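Local structure of natterin-like protein (Lethenteron camtschaticum, 6IUL) at residues 34-39 / 61-66; 78-83 / 138-143. The protein is a lamprey immune cytotoxin that probably recognises cell-surface glycans through its jacalin-like lectin domain and forms pores through an aerolysin-type module. All coordinates share one frame; numbering follows the deposited sequence.

Contact 1: 34-39 / 61-66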
loop_
_atom_site.group_PDB
_atom_site.type_symbol
_atom_site.label_atom_id
_atom_site.label_comp_id
_atom_site.label_asym_id
_atom_site.label_seq_id
_atom_site.Cartn_x
_atom_site.Cartn_y
_atom_site.Cartn_z
ATOM N N SER A 34 -4.540 14.441 -32.331
ATOM C CA SER A 34 -4.087 15.572 -33.098
ATOM C C SER A 34 -5.070 15.853 -34.244
ATOM O O SER A 34 -5.504 14.944 -34.925
ATOM C CB SER A 34 -2.675 15.301 -33.626
ATOM O OG SER A 34 -2.254 16.372 -34.422
ATOM N N VAL A 35 -5.395 17.133 -34.453
ATOM C CA VAL A 35 -6.442 17.541 -35.351
ATOM C C VAL A 35 -5.949 18.628 -36.308
ATOM O O VAL A 35 -5.313 19.626 -35.907
ATOM C CB VAL A 35 -7.671 18.081 -34.588
ATOM C CG1 VAL A 35 -8.792 18.482 -35.543
ATOM C CG2 VAL A 35 -8.222 17.038 -33.627
ATOM N N SER A 36 -6.236 18.416 -37.581
ATOM C CA SER A 36 -6.003 19.387 -38.613
ATOM C C SER A 36 -7.340 19.994 -39.030
ATOM O O SER A 36 -8.342 19.283 -39.180
ATOM C CB SER A 36 -5.310 18.761 -39.844
ATOM O OG SER A 36 -3.959 18.407 -39.538
ATOM N N VAL A 37 -7.349 21.314 -39.194
ATOM C CA VAL A 37 -8.550 22.055 -39.569
ATOM C C VAL A 37 -8.320 22.827 -40.885
ATOM O O VAL A 37 -7.250 23.304 -41.153
ATOM C CB VAL A 37 -8.980 23.008 -38.468
ATOM C CG1 VAL A 37 -9.282 22.234 -37.198
ATOM C CG2 VAL A 37 -7.928 24.079 -38.182
ATOM N N GLY A 38 -9.320 22.859 -41.726
ATOM C CA GLY A 38 -9.289 23.735 -42.881
ATOM C C GLY A 38 -10.300 24.884 -42.716
ATOM O O GLY A 38 -10.830 25.130 -41.624
ATOM N N GLY A 39 -10.580 25.569 -43.824
ATOM C CA GLY A 39 -11.487 26.653 -43.801
ATOM C C GLY A 39 -12.902 26.321 -43.415
ATOM O O GLY A 39 -13.514 27.041 -42.642
ATOM N N ASP A 61 -2.084 18.265 -41.910
ATOM C CA ASP A 61 -1.195 19.274 -42.460
ATOM C C ASP A 61 -0.497 20.065 -41.333
ATOM O O ASP A 61 -0.591 19.694 -40.186
ATOM C CB ASP A 61 -1.942 20.166 -43.454
ATOM C CG ASP A 61 -3.090 20.975 -42.812
ATOM O OD1 ASP A 61 -3.153 21.085 -41.549
ATOM O OD2 ASP A 61 -3.933 21.499 -43.594
ATOM N N SER A 62 0.187 21.152 -41.687
ATOM C CA SER A 62 0.936 21.965 -40.762
ATOM C C SER A 62 0.033 22.710 -39.752
ATOM O O SER A 62 0.509 23.183 -38.735
ATOM C CB SER A 62 1.818 22.953 -41.536
ATOM O OG SER A 62 0.989 23.948 -42.174
ATOM N N SER A 63 -1.274 22.774 -39.982
ATOM C CA SER A 63 -2.160 23.349 -38.983
ATOM C C SER A 63 -2.427 22.464 -37.786
ATOM O O SER A 63 -3.253 22.827 -36.953
ATOM C CB SER A 63 -3.521 23.693 -39.606
ATOM O OG SER A 63 -4.423 22.560 -39.667
ATOM N N ALA A 64 -1.789 21.305 -37.667
ATOM C CA ALA A 64 -2.238 20.304 -36.681
ATOM C C ALA A 64 -1.950 20.748 -35.231
ATOM O O ALA A 64 -0.857 21.210 -34.957
ATOM C CB ALA A 64 -1.579 18.956 -36.948
ATOM N N LYS A 65 -2.936 20.573 -34.333
ATOM C CA LYS A 65 -2.760 20.817 -32.906
ATOM C C LYS A 65 -3.089 19.553 -32.170
ATOM O O LYS A 65 -4.031 18.816 -32.532
ATOM C CB LYS A 65 -3.669 21.946 -32.418
ATOM C CG LYS A 65 -3.309 23.342 -32.936
ATOM C CD LYS A 65 -1.790 23.564 -33.032
ATOM C CE LYS A 65 -1.421 24.960 -33.517
ATOM N NZ LYS A 65 -0.856 25.687 -32.357
ATOM N N GLU A 66 -2.344 19.290 -31.104
ATOM C CA GLU A 66 -2.469 18.040 -30.410
ATOM C C GLU A 66 -2.750 18.222 -28.925
ATOM O O GLU A 66 -2.549 19.296 -28.392
ATOM C CB GLU A 66 -1.223 17.182 -30.622
ATOM C CG GLU A 66 0.082 17.802 -30.241
ATOM C CD GLU A 66 1.263 16.839 -30.449
ATOM O OE1 GLU A 66 1.367 16.257 -31.550
ATOM O OE2 GLU A 66 2.097 16.687 -29.519
HETATM O O HOH W 1 -5.652 22.350 -36.013
HETATM O O HOH W 2 -5.809 23.549 -43.197
#
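V35 and K65 hold the two backbones together as an antiparallel hydrogen-bonded pair: V35 N gives its hydrogen to K65 O at 2.9 Å, and K65 N returns one to V35 O at 3.0 Å. Beside them S34 and E66 form a non-hydrogen-bonded pair, their CB atoms 3.8 Å apart. This is the close-fitting part. Serine and alanine suit it because they are small: A64 CB rests against both S34 OG and S36 OG, and A64 CA directs a CH...O contact at V35 O. The buried V35 turns the other way from S34, against V42, V45, F102 and A104.

Beyond the V35-K65 pair the regular bridging ends and side chains take over. S36 OG, anti to its own carbonyl carbon (chi1 -70°), accepts from D61 N at 3.0 Å, while S63 OG receives V37 N in a longer bond of 3.2 Å. D61 shapes the type I turn from D61 to A64. Its OD1 is gripped twice, by S63 OG at 2.7 Å on the syn lone pair and by S63 N from above the carboxylate plane, the S63 N bond making an Asx turn. Its OD2 forms a salt bridge with R43, which probably steadies the carboxylate's charge.

The solvent side is looser and wetter. One water donates to V35 O and S63 O where the backbones part, and a second joins V37 O to D61 OD2. The end of K65 leads away, and exposed E66 makes a long, weak ion pair with K32; long charged chains suit such a surface. The arrangement is an Asx-stabilised beta turn leading into strand 65-68, outermost within this chain in a four-stranded antiparallel sheet of the jacalin-like lectin domain.

Contact 2: 78-83 / 138-143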
loop_
_atom_site.group_PDB
_atom_site.type_symbol
_atom_site.label_atom_id
_atom_site.label_comp_id
_atom_site.label_asym_id
_atom_site.label_seq_id
_atom_site.Cartn_x
_atom_site.Cartn_y
_atom_site.Cartn_z
ATOM N N LEU A 78 -17.668 16.981 -23.750
ATOM C CA LEU A 78 -17.294 17.008 -25.143
ATOM C C LEU A 78 -18.417 17.636 -25.955
ATOM O O LEU A 78 -19.566 17.317 -25.749
ATOM C CB LEU A 78 -17.081 15.588 -25.629
ATOM C CG LEU A 78 -16.903 15.424 -27.165
ATOM C CD1 LEU A 78 -15.505 15.796 -27.550
ATOM C CD2 LEU A 78 -17.163 13.997 -27.598
ATOM N N SER A 79 -18.069 18.502 -26.884
ATOM C CA SER A 79 -19.005 19.038 -27.852
ATOM C C SER A 79 -18.471 18.880 -29.246
ATOM O O SER A 79 -17.285 19.021 -29.486
ATOM C CB SER A 79 -19.218 20.524 -27.593
ATOM O OG SER A 79 -19.982 20.679 -26.416
ATOM N N LEU A 80 -19.361 18.569 -30.162
ATOM C CA LEU A 80 -19.056 18.525 -31.553
ATOM C C LEU A 80 -19.985 19.485 -32.307
ATOM O O LEU A 80 -21.137 19.714 -31.898
ATOM C CB LEU A 80 -19.242 17.117 -32.069
ATOM C CG LEU A 80 -18.373 16.046 -31.396
ATOM C CD1 LEU A 80 -18.787 14.679 -31.897
ATOM C CD2 LEU A 80 -16.903 16.275 -31.673
ATOM N N TRP A 81 -19.458 20.065 -33.396
ATOM C CA TRP A 81 -20.201 20.959 -34.288
ATOM C C TRP A 81 -20.064 20.486 -35.723
ATOM O O TRP A 81 -19.004 19.986 -36.159
ATOM C CB TRP A 81 -19.620 22.352 -34.251
ATOM C CG TRP A 81 -19.899 23.183 -33.080
ATOM C CD1 TRP A 81 -20.789 24.184 -32.992
ATOM C CD2 TRP A 81 -19.186 23.162 -31.832
ATOM N NE1 TRP A 81 -20.714 24.778 -31.730
ATOM C CE2 TRP A 81 -19.728 24.175 -31.018
ATOM C CE3 TRP A 81 -18.164 22.362 -31.321
ATOM C CZ2 TRP A 81 -19.304 24.409 -29.737
ATOM C CZ3 TRP A 81 -17.726 22.594 -30.066
ATOM C CH2 TRP A 81 -18.299 23.636 -29.268
ATOM N N GLY A 82 -21.158 20.663 -36.465
ATOM C CA GLY A 82 -21.161 20.574 -37.917
ATOM C C GLY A 82 -20.502 21.800 -38.544
ATOM O O GLY A 82 -20.247 22.801 -37.859
ATOM N N ASN A 83 -20.251 21.741 -39.844
ATOM C CA ASN A 83 -19.553 22.865 -40.511
ATOM C C ASN A 83 -20.472 23.980 -40.975
ATOM O O ASN A 83 -20.016 24.966 -41.562
ATOM C CB ASN A 83 -18.697 22.393 -41.688
ATOM C CG ASN A 83 -19.514 21.880 -42.830
ATOM O OD1 ASN A 83 -20.693 21.590 -42.653
ATOM N ND2 ASN A 83 -18.899 21.773 -44.024
ATOM N N MET A 138 -17.715 12.370 -37.466
ATOM C CA MET A 138 -16.980 11.598 -36.452
ATOM C C MET A 138 -17.644 11.686 -35.102
ATOM O O MET A 138 -18.343 12.684 -34.797
ATOM C CB MET A 138 -15.553 12.082 -36.319
ATOM C CG MET A 138 -14.595 11.043 -35.764
ATOM S SD MET A 138 -12.937 11.667 -35.452
ATOM C CE MET A 138 -12.193 11.651 -37.045
ATOM N N GLY A 139 -17.409 10.634 -34.291
ATOM C CA GLY A 139 -17.745 10.677 -32.894
ATOM C C GLY A 139 -16.697 9.945 -32.085
ATOM O O GLY A 139 -15.860 9.207 -32.618
ATOM N N PHE A 140 -16.738 10.153 -30.782
ATOM C CA PHE A 140 -15.805 9.489 -29.851
ATOM C C PHE A 140 -16.497 8.320 -29.148
ATOM O O PHE A 140 -17.623 8.452 -28.652
ATOM C CB PHE A 140 -15.287 10.492 -28.830
ATOM C CG PHE A 140 -14.348 11.539 -29.416
ATOM C CD1 PHE A 140 -14.837 12.599 -30.138
ATOM C CD2 PHE A 140 -12.990 11.477 -29.206
ATOM C CE1 PHE A 140 -14.003 13.562 -30.682
ATOM C CE2 PHE A 140 -12.131 12.437 -29.751
ATOM C CZ PHE A 140 -12.637 13.479 -30.483
ATOM N N ILE A 141 -15.834 7.177 -29.144
ATOM C CA ILE A 141 -16.328 5.991 -28.476
ATOM C C ILE A 141 -15.989 6.065 -27.000
ATOM O O ILE A 141 -14.834 6.085 -26.651
ATOM C CB ILE A 141 -15.691 4.709 -29.027
ATOM C CG1 ILE A 141 -15.990 4.586 -30.515
ATOM C CG2 ILE A 141 -16.298 3.472 -28.368
ATOM C CD1 ILE A 141 -15.171 3.535 -31.225
ATOM N N PHE A 142 -17.000 6.095 -26.140
ATOM C CA PHE A 142 -16.793 6.121 -24.705
ATOM C C PHE A 142 -17.320 4.857 -24.048
ATOM O O PHE A 142 -18.384 4.354 -24.423
ATOM C CB PHE A 142 -17.531 7.307 -24.058
ATOM C CG PHE A 142 -16.937 8.626 -24.363
ATOM C CD1 PHE A 142 -15.776 9.034 -23.722
ATOM C CD2 PHE A 142 -17.542 9.490 -25.294
ATOM C CE1 PHE A 142 -15.188 10.259 -24.009
ATOM C CE2 PHE A 142 -16.965 10.719 -25.574
ATOM C CZ PHE A 142 -15.763 11.087 -24.948
ATOM N N ILE A 143 -16.622 4.398 -23.015
ATOM C CA ILE A 143 -17.190 3.416 -22.094
ATOM C C ILE A 143 -18.263 4.111 -21.278
ATOM O O ILE A 143 -18.065 5.219 -20.757
ATOM C CB ILE A 143 -16.123 2.840 -21.106
ATOM C CG1 ILE A 143 -15.002 2.198 -21.891
ATOM C CG2 ILE A 143 -16.766 1.797 -20.188
ATOM C CD1 ILE A 143 -13.862 1.694 -21.023
#
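L78 begins the contact by setting one methyl, CD2, against two phenylalanines of the facing strand. Its CG lies anti to the backbone N (chi1 170°), and CD2 comes within 3.7 Å of F140 CD1 and 3.9 Å of F142 CE2. The methyl meets the F142 ring at its edge, in the ring plane, but reaches the F140 ring obliquely. CD1 also comes to F140 CE1, at 4.1 Å, and the L78 side chain crosses F140 at about a right angle. Leucine suits this place because one methyl, CD2, reaches both rings while the other, CD1, adds a second touch on F140.

S79, by the alternation of a beta strand, turns to the other face, where its OG is hydrogen-bonded to E114.

L80 comes back to the interface, with CG anti to the carbonyl carbon (chi1 -60°). Its two methyls divide the work: CD2 approaches the edge of the F140 ring, 4.1 Å from CE1, while CD1 lies against the backbone, 3.5 Å from M138 O, with G139 CA a little farther off. I92 and I117 pack on L80 from neighbouring strands of its own sheet.

W81 packs on strands 89-96 and 114-117 of that sheet.

The strands run nearly antiparallel, at 165°, with their axes 9.0 Å apart, too far for backbone pairing. Leucine methyls and phenylalanine rings pack between them, so the contact implies that dispersion and the exclusion of water join the two sheets in a buried hydrophobic core.

How the contacts relate
Contact 1 closes before contact 2 opens, and strands 65-68 and 75-82 follow one another in the chain. Their centres are about 17 Å apart and their nearest atoms about 6 Å, without touching. Contact 1 pairs strands inside one four-stranded antiparallel sheet. Contact 2 faces strand 75-82, from a second such sheet, with strand 135-155 of the large mixed sheet. All three sheets thus contribute to the jacalin-like lectin domain, consistent with the three-sheet beta-prism of jacalins. Because strand 135-155 runs on to pair with strands 212-223 and 260-285, contact 2 also lies on the strand that links the lectin domain to the probable pore-forming part.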